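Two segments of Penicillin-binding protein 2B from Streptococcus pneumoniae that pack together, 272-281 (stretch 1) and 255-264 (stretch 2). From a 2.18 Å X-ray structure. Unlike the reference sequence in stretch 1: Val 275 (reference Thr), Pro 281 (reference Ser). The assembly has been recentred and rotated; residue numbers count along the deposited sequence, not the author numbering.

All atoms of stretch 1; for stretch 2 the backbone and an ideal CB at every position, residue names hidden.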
# COMPACT_ATOMS: atom_id res chain seq x y z
N TYR A 272 -8.29 4.81 2.49
CA TYR A 272 -8.98 5.87 3.23
C TYR A 272 -10.16 6.45 2.46
O TYR A 272 -10.59 7.58 2.72
CB TYR A 272 -7.99 6.96 3.65
CG TYR A 272 -7.04 6.46 4.72
CD1 TYR A 272 -5.84 5.86 4.37
CD2 TYR A 272 -7.39 6.50 6.06
CE1 TYR A 272 -4.97 5.36 5.34
CE2 TYR A 272 -6.54 6.01 7.02
CZ TYR A 272 -5.34 5.44 6.67
OH TYR A 272 -4.50 4.95 7.65
N GLU A 273 -10.70 5.64 1.56
CA GLU A 273 -11.87 5.98 0.76
C GLU A 273 -13.04 6.50 1.59
O GLU A 273 -13.68 7.48 1.22
CB GLU A 273 -12.29 4.77 -0.09
CG GLU A 273 -13.72 4.81 -0.64
CD GLU A 273 -13.98 6.00 -1.54
OE1 GLU A 273 -13.11 6.38 -2.37
OE2 GLU A 273 -15.10 6.54 -1.44
N GLU A 274 -13.36 5.85 2.70
CA GLU A 274 -14.46 6.30 3.54
C GLU A 274 -14.19 7.71 4.05
O GLU A 274 -15.11 8.50 4.24
CB GLU A 274 -14.63 5.33 4.71
CG GLU A 274 -16.03 5.30 5.33
CD GLU A 274 -16.05 4.88 6.79
OE1 GLU A 274 -15.30 3.96 7.20
OE2 GLU A 274 -16.85 5.48 7.54
N VAL A 275 -12.93 8.04 4.32
CA VAL A 275 -12.59 9.36 4.83
C VAL A 275 -12.59 10.39 3.69
O VAL A 275 -13.05 11.50 3.88
CB VAL A 275 -11.20 9.37 5.51
CG1 VAL A 275 -10.84 10.80 5.92
CG2 VAL A 275 -11.18 8.45 6.73
N LEU A 276 -12.08 10.02 2.52
CA LEU A 276 -11.87 10.99 1.45
C LEU A 276 -13.17 11.33 0.69
O LEU A 276 -13.33 12.45 0.19
CB LEU A 276 -10.78 10.52 0.49
CG LEU A 276 -9.35 10.34 1.04
CD1 LEU A 276 -8.56 9.39 0.15
CD2 LEU A 276 -8.61 11.66 1.19
N GLN A 277 -14.10 10.38 0.63
CA GLN A 277 -15.33 10.55 -0.16
C GLN A 277 -16.19 11.73 0.29
O GLN A 277 -16.57 11.82 1.45
CB GLN A 277 -16.18 9.28 -0.17
CG GLN A 277 -17.42 9.33 -1.08
CD GLN A 277 -17.03 9.39 -2.55
OE1 GLN A 277 -16.21 8.59 -3.01
NE2 GLN A 277 -17.58 10.36 -3.27
N GLY A 278 -16.51 12.64 -0.63
CA GLY A 278 -17.31 13.80 -0.28
C GLY A 278 -18.63 13.39 0.34
O GLY A 278 -19.21 12.36 -0.02
N LYS A 279 -19.10 14.18 1.30
CA LYS A 279 -20.44 13.98 1.84
C LYS A 279 -21.44 14.54 0.83
O LYS A 279 -21.32 15.68 0.38
CB LYS A 279 -20.59 14.68 3.19
CG LYS A 279 -21.95 14.51 3.84
CD LYS A 279 -22.23 15.63 4.85
CE LYS A 279 -23.70 15.66 5.27
NZ LYS A 279 -24.58 16.23 4.20
N ARG A 280 -22.44 13.74 0.47
CA ARG A 280 -23.31 14.08 -0.65
C ARG A 280 -24.45 15.04 -0.33
O ARG A 280 -25.05 14.94 0.75
CB ARG A 280 -23.90 12.79 -1.21
CG ARG A 280 -22.88 11.68 -1.37
CD ARG A 280 -23.49 10.58 -2.20
NE ARG A 280 -22.54 9.49 -2.41
CZ ARG A 280 -22.69 8.54 -3.34
NH1 ARG A 280 -23.76 8.55 -4.14
NH2 ARG A 280 -21.77 7.59 -3.45
N PRO A 281 -24.77 15.97 -1.25
CA PRO A 281 -26.07 16.62 -1.09
C PRO A 281 -27.22 15.64 -1.37
O PRO A 281 -27.13 14.80 -2.28
CB PRO A 281 -26.05 17.76 -2.12
CG PRO A 281 -24.62 18.01 -2.41
CD PRO A 281 -23.92 16.67 -2.23
N UNK A 255 -23.05 -0.47 0.07
CA UNK A 255 -22.53 0.46 1.08
C UNK A 255 -23.25 1.80 1.02
O UNK A 255 -23.36 2.48 2.04
CB UNK A 255 -21.03 0.67 0.89
N UNK A 256 -23.75 2.18 -0.15
CA UNK A 256 -24.59 3.36 -0.26
C UNK A 256 -24.41 4.16 -1.54
O UNK A 256 -25.17 5.08 -1.81
CB UNK A 256 -24.32 4.28 0.94
N UNK A 257 -23.40 3.80 -2.32
CA UNK A 257 -22.94 4.65 -3.42
C UNK A 257 -23.88 4.63 -4.62
O UNK A 257 -24.70 3.72 -4.77
CB UNK A 257 -21.54 4.21 -3.86
N UNK A 258 -23.72 5.63 -5.47
CA UNK A 258 -24.28 5.65 -6.82
C UNK A 258 -23.29 4.97 -7.78
O UNK A 258 -22.17 4.62 -7.40
CB UNK A 258 -24.58 7.08 -7.27
N UNK A 259 -23.72 4.81 -9.03
CA UNK A 259 -23.01 3.98 -10.00
C UNK A 259 -21.94 4.75 -10.76
O UNK A 259 -21.02 4.15 -11.33
CB UNK A 259 -24.00 3.37 -10.99
N UNK A 260 -22.05 6.07 -10.77
CA UNK A 260 -21.09 6.95 -11.43
C UNK A 260 -20.08 7.59 -10.47
O UNK A 260 -19.31 8.48 -10.84
CB UNK A 260 -21.84 8.05 -12.18
N UNK A 261 -20.10 7.12 -9.22
CA UNK A 261 -19.22 7.62 -8.17
C UNK A 261 -17.74 7.43 -8.48
O UNK A 261 -17.33 6.41 -9.04
CB UNK A 261 -19.55 6.93 -6.85
N UNK A 262 -16.94 8.42 -8.10
CA UNK A 262 -15.50 8.27 -8.20
C UNK A 262 -14.88 7.85 -6.87
O UNK A 262 -14.99 8.54 -5.87
CB UNK A 262 -14.87 9.58 -8.68
N UNK A 263 -14.25 6.68 -6.90
CA UNK A 263 -13.77 6.00 -5.71
C UNK A 263 -12.28 5.65 -5.83
O UNK A 263 -11.71 5.63 -6.93
CB UNK A 263 -14.59 4.74 -5.46
N UNK A 264 -11.64 5.43 -4.69
CA UNK A 264 -10.24 5.03 -4.67
C UNK A 264 -10.11 3.57 -5.08
O UNK A 264 -10.85 2.72 -4.59
CB UNK A 264 -9.63 5.25 -3.28

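At position 255 CA-to-CB points toward stretch 1, but nothing lies within 5.5 Å of the ideal CB, so many side chains would fit. Lys 255 is deposited, and its side chain makes no contact with stretch 1.

Position 256 has a phi of 144°, where a CB would be jammed against the preceding carbonyl oxygen. That alone calls for glycine, and Gly 256 is found, the first residue after a helix; its O lies over one face of the Arg 280 guanidinium.

At position 257 the ideal CB is 3.4 Å from Arg 280 NH2. CA-to-CB points sideways, yet a long side chain could run back to the Glu 273 carboxylate, which invites a donor. With the guanidinium so near, a long, uncharged chain ending in a donor suits, and an aromatic hydroxyl is a natural choice because it can reach the carboxylate. Tyr 257, with chi1 m, does this: its OH donates a hydrogen bond to Glu 273 OE2 (2.7 Å), which lies at the ring's edge.

At position 258 the ideal CB is 3.5 Å from Arg 280 NH1 and points sideways, favouring something small or polar. Ser 258 turns its OG to its own stretch, at position 260.

Position 259 points away, leaving the choice free; it is Leu 259. Position 260 points sideways with nothing of stretch 1 near its CB, so it too is permissive; Asn 260 OD1 accepts a hydrogen bond from Ser 258 OG (2.6 Å).

At position 261 CA-to-CB points toward stretch 1 and the ideal CB is 4.1 Å from Arg 280 NH2. A positive charge at this range asks for an acid, and a short one suffices. Asp 261 forms a salt bridge with Arg 280 at the edge of the guanidinium, though the two groups are modelled too close for the distance to be trusted.

Position 262 points sideways into space free of stretch 1, so a long chain is allowed; the end of Arg 262 leads away to partners elsewhere in the structure.

At position 263 the ideal CB is 3.8 Å from Glu 273 OE1. A compact side chain suits this sideways position, and Val 263 CB indeed lies 3.8 Å from Glu 273 OE1.

At position 264 the backbone is the main attraction. The ideal CB would point toward stretch 1, 3.8 Å from Glu 273 OE1, so a small residue is comfortable. Gly 264 N donates a hydrogen bond to Glu 273 OE1 (2.9 Å), so one carboxylate joins both a backbone amide and the tyrosine hydroxyl.

Stretch 2 (255-264) KGYSLNDRVG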
# COMPACT_ATOMS: atom_id res chain seq x y z
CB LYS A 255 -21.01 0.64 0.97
CG LYS A 255 -20.19 -0.38 1.75
CD LYS A 255 -18.72 0.01 1.82
CE LYS A 255 -17.89 -1.03 2.56
NZ LYS A 255 -16.65 -0.44 3.13
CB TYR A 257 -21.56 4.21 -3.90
CG TYR A 257 -20.41 4.49 -2.96
CD1 TYR A 257 -19.30 5.19 -3.39
CD2 TYR A 257 -20.44 4.03 -1.65
CE1 TYR A 257 -18.24 5.44 -2.54
CE2 TYR A 257 -19.38 4.28 -0.79
CZ TYR A 257 -18.28 4.98 -1.24
OH TYR A 257 -17.23 5.23 -0.39
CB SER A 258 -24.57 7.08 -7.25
OG SER A 258 -24.79 7.18 -8.65
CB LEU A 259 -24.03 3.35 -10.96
CG LEU A 259 -23.77 2.15 -11.87
CD1 LEU A 259 -22.83 1.10 -11.28
CD2 LEU A 259 -25.11 1.52 -12.24
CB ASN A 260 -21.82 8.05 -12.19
CG ASN A 260 -22.68 8.90 -11.27
OD1 ASN A 260 -23.12 8.44 -10.21
ND2 ASN A 260 -22.92 10.14 -11.68
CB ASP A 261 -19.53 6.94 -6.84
CG ASP A 261 -20.81 7.45 -6.21
OD1 ASP A 261 -21.43 8.38 -6.77
OD2 ASP A 261 -21.19 6.92 -5.15
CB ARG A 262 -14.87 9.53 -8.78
CG ARG A 262 -15.36 9.74 -10.19
CD ARG A 262 -14.52 10.75 -10.92
NE ARG A 262 -14.97 12.09 -10.58
CZ ARG A 262 -14.29 13.18 -10.90
NH1 ARG A 262 -13.14 13.06 -11.54
NH2 ARG A 262 -14.76 14.38 -10.57
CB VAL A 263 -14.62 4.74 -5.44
CG1 VAL A 263 -16.11 5.08 -5.47
CG2 VAL A 263 -14.30 3.65 -6.45
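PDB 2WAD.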